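Local coordinates for post-proline cleaving enzyme (Rickettsia typhi, PDB 4HVT), which is probably a serine endopeptidase of the prolyl oligopeptidase family, cutting peptides on the carboxyl side of proline, at residues L411-I423 with I435-L449. Sequence-based numbering, arbitrary orientation.
With EDO (1,2-ethanediol), chain G.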
ATOM      1  N   LEU A 411       1.266  -2.661  20.444  1.00 10.82           N
ATOM      2  CA  LEU A 411       2.561  -3.108  19.914  1.00 10.72           C
ATOM      3  C   LEU A 411       3.136  -2.093  18.971  1.00 10.33           C
ATOM      4  O   LEU A 411       2.460  -1.657  18.010  1.00 10.33           O
ATOM      5  CB  LEU A 411       2.485  -4.465  19.250  1.00 10.66           C
ATOM      6  CG  LEU A 411       2.107  -5.613  20.209  1.00 10.88           C
ATOM      7  CD1 LEU A 411       1.750  -6.863  19.445  1.00 11.05           C
ATOM      8  CD2 LEU A 411       3.231  -5.888  21.217  1.00 11.45           C
ATOM      9  N   ILE A 412       4.378  -1.720  19.235  1.00 10.30           N
ATOM     10  CA  ILE A 412       5.082  -0.658  18.504  1.00 10.22           C
ATOM     11  C   ILE A 412       6.233  -1.332  17.764  1.00 10.25           C
ATOM     12  O   ILE A 412       6.882  -2.202  18.348  1.00  9.88           O
ATOM     13  CB  ILE A 412       5.613   0.428  19.490  1.00 10.84           C
ATOM     14  CG1 ILE A 412       4.529   1.514  19.836  1.00 11.23           C
ATOM     15  CG2 ILE A 412       6.773   1.191  18.904  1.00 10.93           C
ATOM     16  CD1 ILE A 412       3.302   0.953  20.370  1.00 11.56           C
ATOM     17  N   THR A 413       6.496  -0.918  16.524  1.00  9.94           N
ATOM     18  CA  THR A 413       7.762  -1.279  15.894  1.00 10.52           C
ATOM     19  C   THR A 413       8.634  -0.046  15.701  1.00 10.61           C
ATOM     20  O   THR A 413       8.113   1.037  15.349  1.00 10.75           O
ATOM     21  CB  THR A 413       7.579  -2.031  14.575  1.00 10.67           C
ATOM     22  OG1 THR A 413       6.818  -1.241  13.633  1.00 10.60           O
ATOM     23  CG2 THR A 413       6.877  -3.307  14.844  1.00 11.02           C
ATOM     24  N   ILE A 414       9.953  -0.195  15.857  1.00 10.64           N
ATOM     25  CA  ILE A 414      10.913   0.842  15.476  1.00 10.63           C
ATOM     26  C   ILE A 414      12.029   0.108  14.718  1.00 11.17           C
ATOM     27  O   ILE A 414      12.452  -1.011  15.111  1.00 11.82           O
ATOM     28  CB  ILE A 414      11.501   1.660  16.644  1.00 10.82           C
ATOM     29  CG1 ILE A 414      10.432   2.140  17.631  1.00 10.59           C
ATOM     30  CG2 ILE A 414      12.253   2.877  16.158  1.00 10.95           C
ATOM     31  CD1 ILE A 414      10.920   2.727  18.922  1.00 11.02           C
ATOM     32  N   GLU A 415      12.491   0.733  13.652  1.00 11.20           N
ATOM     33  CA  GLU A 415      13.501   0.162  12.762  1.00 11.61           C
ATOM     34  C   GLU A 415      14.201   1.288  12.015  1.00 11.74           C
ATOM     35  O   GLU A 415      13.814   2.478  12.109  1.00 11.25           O
ATOM     36  CB  GLU A 415      12.848  -0.743  11.713  1.00 11.65           C
ATOM     37  CG  GLU A 415      12.010   0.005  10.663  1.00 11.82           C
ATOM     38  CD  GLU A 415      11.072  -0.940   9.982  1.00 12.27           C
ATOM     39  OE1 GLU A 415      11.354  -1.415   8.860  1.00 12.77           O
ATOM     40  OE2 GLU A 415      10.010  -1.270  10.587  1.00 13.05           O
ATOM     41  N   ASN A 416      15.241   0.904  11.252  1.00 12.05           N
ATOM     42  CA  ASN A 416      15.746   1.784  10.217  1.00 11.97           C
ATOM     43  C   ASN A 416      16.232   0.917   9.075  1.00 12.28           C
ATOM     44  O   ASN A 416      16.081  -0.275   9.075  1.00 12.09           O
ATOM     45  CB  ASN A 416      16.781   2.824  10.756  1.00 12.53           C
ATOM     46  CG  ASN A 416      18.168   2.254  11.013  1.00 12.90           C
ATOM     47  OD1 ASN A 416      18.538   1.258  10.405  1.00 13.16           O
ATOM     48  ND2 ASN A 416      18.962   2.906  11.904  1.00 13.59           N
ATOM     49  N   SER A 417      16.706   1.522   8.012  1.00 12.64           N
ATOM     50  CA  SER A 417      16.954   0.741   6.808  1.00 13.46           C
ATOM     51  C   SER A 417      17.967  -0.390   7.019  1.00 13.84           C
ATOM     52  O   SER A 417      17.937  -1.361   6.269  1.00 14.06           O
ATOM     53  CB  SER A 417      17.407   1.667   5.689  1.00 14.00           C
ATOM     54  OG  SER A 417      17.539   0.988   4.439  1.00 15.94           O
ATOM     55  N   ILE A 418      18.852  -0.261   8.015  1.00 14.48           N
ATOM     56  CA  ILE A 418      19.916  -1.258   8.219  1.00 14.92           C
ATOM     57  C   ILE A 418      19.859  -1.942   9.607  1.00 15.14           C
ATOM     58  O   ILE A 418      20.664  -2.823   9.887  1.00 16.35           O
ATOM     59  CB  ILE A 418      21.349  -0.711   7.967  1.00 15.47           C
ATOM     60  CG1 ILE A 418      21.689   0.459   8.892  1.00 15.57           C
ATOM     61  CG2 ILE A 418      21.549  -0.341   6.496  1.00 15.31           C
ATOM     62  CD1 ILE A 418      23.141   0.923   8.858  1.00 16.35           C
ATOM     63  N   VAL A 419      18.898  -1.578  10.431  1.00 14.76           N
ATOM     64  CA  VAL A 419      18.731  -2.171  11.756  1.00 15.03           C
ATOM     65  C   VAL A 419      17.367  -2.878  11.799  1.00 14.49           C
ATOM     66  O   VAL A 419      16.360  -2.227  11.600  1.00 14.06           O
ATOM     67  CB  VAL A 419      18.839  -1.110  12.889  1.00 15.50           C
ATOM     68  CG1 VAL A 419      18.663  -1.814  14.221  1.00 16.16           C
ATOM     69  CG2 VAL A 419      20.184  -0.369  12.822  1.00 16.10           C
ATOM     70  N   PRO A 420      17.331  -4.209  12.049  1.00 14.35           N
ATOM     71  CA  PRO A 420      16.058  -4.893  11.990  1.00 13.94           C
ATOM     72  C   PRO A 420      15.057  -4.325  13.017  1.00 13.44           C
ATOM     73  O   PRO A 420      15.462  -3.819  14.068  1.00 14.23           O
ATOM     74  CB  PRO A 420      16.390  -6.353  12.338  1.00 14.51           C
ATOM     75  CG  PRO A 420      17.807  -6.509  11.951  1.00 15.07           C
ATOM     76  CD  PRO A 420      18.445  -5.168  12.190  1.00 15.07           C
ATOM     77  N   PRO A 421      13.766  -4.446  12.699  1.00 13.01           N
ATOM     78  CA  PRO A 421      12.742  -3.929  13.591  1.00 12.44           C
ATOM     79  C   PRO A 421      12.767  -4.618  14.927  1.00 12.50           C
ATOM     80  O   PRO A 421      13.036  -5.852  15.030  1.00 13.38           O
ATOM     81  CB  PRO A 421      11.428  -4.215  12.871  1.00 11.95           C
ATOM     82  CG  PRO A 421      11.842  -4.370  11.417  1.00 12.06           C
ATOM     83  CD  PRO A 421      13.200  -5.009  11.466  1.00 12.61           C
ATOM     84  N   THR A 422      12.579  -3.804  15.969  1.00 12.19           N
ATOM     85  CA  THR A 422      12.309  -4.290  17.318  1.00 12.29           C
ATOM     86  C   THR A 422      10.835  -4.064  17.602  1.00 11.64           C
ATOM     87  O   THR A 422      10.258  -3.025  17.206  1.00 11.17           O
ATOM     88  CB  THR A 422      13.143  -3.553  18.366  1.00 12.63           C
ATOM     89  OG1 THR A 422      14.539  -3.817  18.169  1.00 13.28           O
ATOM     90  CG2 THR A 422      12.791  -3.999  19.817  1.00 12.99           C
ATOM     91  N   ILE A 423      10.204  -5.034  18.269  1.00 11.49           N
ATOM     92  CA  ILE A 423       8.771  -4.874  18.685  1.00 11.01           C
ATOM     93  C   ILE A 423       8.765  -4.560  20.164  1.00 11.20           C
ATOM     94  O   ILE A 423       9.444  -5.239  20.978  1.00 11.40           O
ATOM     95  CB  ILE A 423       7.936  -6.138  18.470  1.00 11.06           C
ATOM     96  CG1 ILE A 423       8.125  -6.682  17.038  1.00 11.16           C
ATOM     97  CG2 ILE A 423       6.440  -5.865  18.770  1.00 10.72           C
ATOM     98  CD1 ILE A 423       7.302  -7.923  16.734  1.00 11.37           C
ATOM     99  N   ILE A 435       9.570  -6.260  23.649  1.00 13.37           N
ATOM    100  CA  ILE A 435       8.933  -7.587  23.723  1.00 13.72           C
ATOM    101  C   ILE A 435       9.536  -8.635  22.758  1.00 14.08           C
ATOM    102  O   ILE A 435       9.656  -9.824  23.143  1.00 14.78           O
ATOM    103  CB  ILE A 435       7.402  -7.493  23.639  1.00 13.33           C
ATOM    104  CG1 ILE A 435       6.717  -8.821  24.046  1.00 13.91           C
ATOM    105  CG2 ILE A 435       6.910  -7.057  22.263  1.00 12.86           C
ATOM    106  CD1 ILE A 435       5.227  -8.665  24.355  1.00 14.22           C
ATOM    107  N   ARG A 436       9.969  -8.213  21.577  1.00 14.02           N
ATOM    108  CA  ARG A 436      10.651  -9.111  20.651  1.00 14.41           C
ATOM    109  C   ARG A 436      11.742  -8.401  19.865  1.00 15.34           C
ATOM    110  O   ARG A 436      11.543  -7.309  19.343  1.00 15.19           O
ATOM    111  CB  ARG A 436       9.715  -9.744  19.606  1.00 14.24           C
ATOM    112  CG  ARG A 436       8.580 -10.616  20.105  1.00 14.18           C
ATOM    113  CD  ARG A 436       7.900 -11.341  18.955  1.00 14.04           C
ATOM    114  NE  ARG A 436       8.775 -12.383  18.363  1.00 14.32           N
ATOM    115  CZ  ARG A 436       8.956 -13.611  18.856  1.00 14.72           C
ATOM    116  NH1 ARG A 436       8.303 -14.007  19.931  1.00 15.01           N
ATOM    117  NH2 ARG A 436       9.824 -14.464  18.301  1.00 15.32           N
ATOM    118  N   LYS A 437      12.886  -9.068  19.766  1.00 16.30           N
ATOM    119  CA  LYS A 437      13.878  -8.715  18.763  1.00 17.76           C
ATOM    120  C   LYS A 437      13.866  -9.713  17.615  1.00 16.95           C
ATOM    121  O   LYS A 437      13.377 -10.834  17.749  1.00 16.31           O
ATOM    122  CB  LYS A 437      15.259  -8.642  19.387  1.00 20.18           C
ATOM    123  CG  LYS A 437      15.318  -7.463  20.358  1.00 23.03           C
ATOM    124  CD  LYS A 437      16.691  -6.904  20.478  1.00 26.29           C
ATOM    125  CE  LYS A 437      16.740  -5.861  21.575  1.00 27.39           C
ATOM    126  NZ  LYS A 437      18.123  -5.758  22.147  1.00 29.15           N
ATOM    127  N   ALA A 438      14.477  -9.331  16.498  1.00 16.54           N
ATOM    128  CA  ALA A 438      14.626 -10.255  15.388  1.00 16.57           C
ATOM    129  C   ALA A 438      15.376 -11.510  15.826  1.00 17.27           C
ATOM    130  O   ALA A 438      16.374 -11.418  16.554  1.00 17.28           O
ATOM    131  CB  ALA A 438      15.380  -9.603  14.232  1.00 16.74           C
ATOM    132  N   LEU A 439      14.912 -12.667  15.388  1.00 17.03           N
ATOM    133  CA  LEU A 439      15.612 -13.913  15.687  1.00 18.11           C
ATOM    134  C   LEU A 439      16.637 -14.243  14.607  1.00 18.50           C
ATOM    135  O   LEU A 439      17.516 -15.064  14.802  1.00 19.45           O
ATOM    136  CB  LEU A 439      14.648 -15.079  15.793  1.00 18.45           C
ATOM    137  CG  LEU A 439      13.585 -14.991  16.866  1.00 19.06           C
ATOM    138  CD1 LEU A 439      12.639 -16.176  16.793  1.00 19.55           C
ATOM    139  CD2 LEU A 439      14.243 -14.898  18.213  1.00 19.82           C
ATOM    140  N   TYR A 440      16.510 -13.601  13.466  1.00 18.08           N
ATOM    141  CA  TYR A 440      17.483 -13.739  12.413  1.00 19.16           C
ATOM    142  C   TYR A 440      18.636 -12.782  12.628  1.00 20.20           C
ATOM    143  O   TYR A 440      18.527 -11.831  13.367  1.00 19.67           O
ATOM    144  CB  TYR A 440      16.842 -13.485  11.052  1.00 18.93           C
ATOM    145  CG  TYR A 440      16.225 -12.130  10.878  1.00 17.93           C
ATOM    146  CD1 TYR A 440      16.985 -11.040  10.492  1.00 17.71           C
ATOM    147  CD2 TYR A 440      14.850 -11.926  11.089  1.00 17.74           C
ATOM    148  CE1 TYR A 440      16.396  -9.779  10.317  1.00 17.13           C
ATOM    149  CE2 TYR A 440      14.288 -10.683  10.924  1.00 17.17           C
ATOM    150  CZ  TYR A 440      15.058  -9.617  10.530  1.00 16.93           C
ATOM    151  OH  TYR A 440      14.390  -8.402  10.358  1.00 17.42           O
ATOM    152  N   SER A 441      19.756 -13.072  11.958  1.00 22.70           N
ATOM    153  CA  SER A 441      21.001 -12.346  12.166  1.00 24.39           C
ATOM    154  C   SER A 441      21.242 -11.340  11.029  1.00 24.59           C
ATOM    155  O   SER A 441      21.086 -11.690   9.851  1.00 26.80           O
ATOM    156  CB  SER A 441      22.151 -13.352  12.236  1.00 26.55           C
ATOM    157  OG  SER A 441      23.380 -12.700  12.050  1.00 28.60           O
ATOM    158  N   PHE A 442      21.550 -10.095  11.376  1.00 24.50           N
ATOM    159  CA  PHE A 442      21.932  -9.056  10.406  1.00 24.37           C
ATOM    160  C   PHE A 442      22.855  -8.081  11.121  1.00 25.05           C
ATOM    161  O   PHE A 442      22.448  -7.392  12.043  1.00 25.77           O
ATOM    162  CB  PHE A 442      20.757  -8.291   9.770  1.00 23.87           C
ATOM    163  CG  PHE A 442      21.172  -7.405   8.640  1.00 23.90           C
ATOM    164  CD1 PHE A 442      21.499  -7.941   7.398  1.00 24.63           C
ATOM    165  CD2 PHE A 442      21.318  -6.046   8.830  1.00 23.54           C
ATOM    166  CE1 PHE A 442      21.948  -7.123   6.353  1.00 25.52           C
ATOM    167  CE2 PHE A 442      21.728  -5.218   7.794  1.00 23.53           C
ATOM    168  CZ  PHE A 442      22.061  -5.753   6.548  1.00 24.72           C
ATOM    169  N   ASP A 443      24.109  -8.052  10.686  1.00 26.35           N
ATOM    170  CA  ASP A 443      25.175  -7.304  11.356  1.00 26.51           C
ATOM    171  C   ASP A 443      25.185  -5.874  10.819  1.00 25.07           C
ATOM    172  O   ASP A 443      25.933  -5.552   9.872  1.00 25.18           O
ATOM    173  CB  ASP A 443      26.507  -7.986  11.064  1.00 28.46           C
ATOM    174  CG  ASP A 443      27.666  -7.308  11.756  1.00 31.34           C
ATOM    175  OD1 ASP A 443      27.403  -6.516  12.704  1.00 31.66           O
ATOM    176  OD2 ASP A 443      28.821  -7.563  11.324  1.00 37.50           O
ATOM    177  N   SER A 444      24.374  -5.029  11.444  1.00 22.78           N
ATOM    178  CA  SER A 444      24.167  -3.645  11.014  1.00 22.68           C
ATOM    179  C   SER A 444      25.470  -2.803  10.941  1.00 23.49           C
ATOM    180  O   SER A 444      25.586  -1.923  10.100  1.00 22.11           O
ATOM    181  CB  SER A 444      23.113  -3.004  11.918  1.00 22.09           C
ATOM    182  OG  SER A 444      21.955  -3.844  11.931  1.00 21.95           O
ATOM    183  N   GLU A 445      26.441  -3.101  11.808  1.00 23.68           N
ATOM    184  CA  GLU A 445      27.723  -2.400  11.828  1.00 25.87           C
ATOM    185  C   GLU A 445      28.565  -2.626  10.584  1.00 25.42           C
ATOM    186  O   GLU A 445      29.517  -1.895  10.386  1.00 26.10           O
ATOM    187  CB  GLU A 445      28.537  -2.788  13.071  1.00 28.53           C
ATOM    188  CG  GLU A 445      28.018  -2.153  14.339  1.00 31.11           C
ATOM    189  CD  GLU A 445      29.053  -2.058  15.443  1.00 34.49           C
ATOM    190  OE1 GLU A 445      30.235  -2.456  15.240  1.00 40.22           O
ATOM    191  OE2 GLU A 445      28.690  -1.580  16.542  1.00 34.83           O
ATOM    192  N   ASN A 446      28.253  -3.639   9.770  1.00 24.54           N
ATOM    193  CA  ASN A 446      28.994  -3.853   8.525  1.00 25.86           C
ATOM    194  C   ASN A 446      28.451  -2.971   7.410  1.00 23.87           C
ATOM    195  O   ASN A 446      28.989  -3.036   6.308  1.00 24.58           O
ATOM    196  CB  ASN A 446      28.902  -5.297   8.018  1.00 28.10           C
ATOM    197  CG  ASN A 446      29.688  -6.251   8.833  1.00 32.95           C
ATOM    198  OD1 ASN A 446      30.555  -5.844   9.597  1.00 36.14           O
ATOM    199  ND2 ASN A 446      29.421  -7.556   8.656  1.00 35.87           N
ATOM    200  N   TYR A 447      27.379  -2.200   7.704  1.00 21.92           N
ATOM    201  CA  TYR A 447      26.711  -1.332   6.697  1.00 20.91           C
ATOM    202  C   TYR A 447      26.647   0.159   7.061  1.00 19.94           C
ATOM    203  O   TYR A 447      26.801   0.560   8.219  1.00 20.12           O
ATOM    204  CB  TYR A 447      25.316  -1.888   6.443  1.00 20.32           C
ATOM    205  CG  TYR A 447      25.379  -3.316   6.047  1.00 21.84           C
ATOM    206  CD1 TYR A 447      25.571  -3.682   4.708  1.00 22.81           C
ATOM    207  CD2 TYR A 447      25.340  -4.324   7.008  1.00 22.44           C
ATOM    208  CE1 TYR A 447      25.707  -5.020   4.339  1.00 24.47           C
ATOM    209  CE2 TYR A 447      25.469  -5.667   6.651  1.00 24.03           C
ATOM    210  CZ  TYR A 447      25.636  -6.016   5.325  1.00 25.19           C
ATOM    211  OH  TYR A 447      25.779  -7.353   5.013  1.00 27.13           O
ATOM    212  N   VAL A 448      26.414   0.980   6.049  1.00 18.99           N
ATOM    213  CA  VAL A 448      26.251   2.407   6.225  1.00 18.47           C
ATOM    214  C   VAL A 448      24.908   2.791   5.631  1.00 17.69           C
ATOM    215  O   VAL A 448      24.559   2.330   4.544  1.00 17.15           O
ATOM    216  CB  VAL A 448      27.350   3.203   5.494  1.00 19.42           C
ATOM    217  CG1 VAL A 448      27.123   4.703   5.705  1.00 19.65           C
ATOM    218  CG2 VAL A 448      28.718   2.807   6.005  1.00 20.58           C
ATOM    219  N   LEU A 449      24.213   3.651   6.351  1.00 17.09           N
ATOM    220  CA  LEU A 449      22.975   4.282   5.934  1.00 16.74           C
ATOM    221  C   LEU A 449      23.243   5.783   5.924  1.00 17.20           C
ATOM    222  O   LEU A 449      23.505   6.395   7.003  1.00 16.86           O
ATOM    223  CB  LEU A 449      21.848   3.936   6.911  1.00 16.17           C
ATOM    224  CG  LEU A 449      20.561   4.766   6.752  1.00 15.89           C
ATOM    225  CD1 LEU A 449      20.013   4.636   5.323  1.00 16.03           C
ATOM    226  CD2 LEU A 449      19.518   4.383   7.774  1.00 15.58           C
TER
HETATM  227  C1  EDO G 806       6.751  -4.439  10.552  1.00 34.36           C
HETATM  228  O1  EDO G 806       5.785  -3.930   9.640  1.00 35.80           O
HETATM  229  C2  EDO G 806       8.107  -3.786  10.358  1.00 33.36           C
HETATM  230  O2  EDO G 806       7.948  -2.502   9.777  1.00 33.18           O
HETATM  231  O   HOH W   1      15.359  -6.560  16.460  1.00 16.62           O
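Leu411 opens the contact, its CD2 against CG2 of Ile435. Asn416 OD1 accepts from Ile418 N at 2.8 Å, an Asx turn. Ser417 CB meets both methyls of Leu449. Ile418 reaches further. With its CG1 between backbone N and carbonyl carbon (chi1 60°), CD1 is carried to 3.8 Å from Leu449 CB, and CG2 is left to meet Tyr447 CB. Ile418 O takes a short hydrogen bond from Ser444 OG, 2.6 Å long, and also lies at the edge of the Phe442 ring, in plane. Pro420 packs against Ala438, Tyr440, Phe442 and Ser444: CB is 3.9 Å from Ala438 CB and 3.5 Å from Tyr440 OH, and CG touches Phe442 CB. A water bridges Pro421 O to Ala438 N. Thr422 CG2 rests on Arg436 O. Ile423 N donates to Arg436 O at 2.8 Å. Ile435 and Arg436 form a classic beta bulge opposite Ile423, whose O accepts from both their N atoms (161° and 174°). Strand 432-436 is the outer strand of a four-stranded antiparallel propeller blade. It pairs with 422-426, which pairs with 410-415. Beyond it the chain crosses to strand 447-455, the edge of the hydrolase-domain sheet, where Ile418 also touches Val467 of strand 461-469.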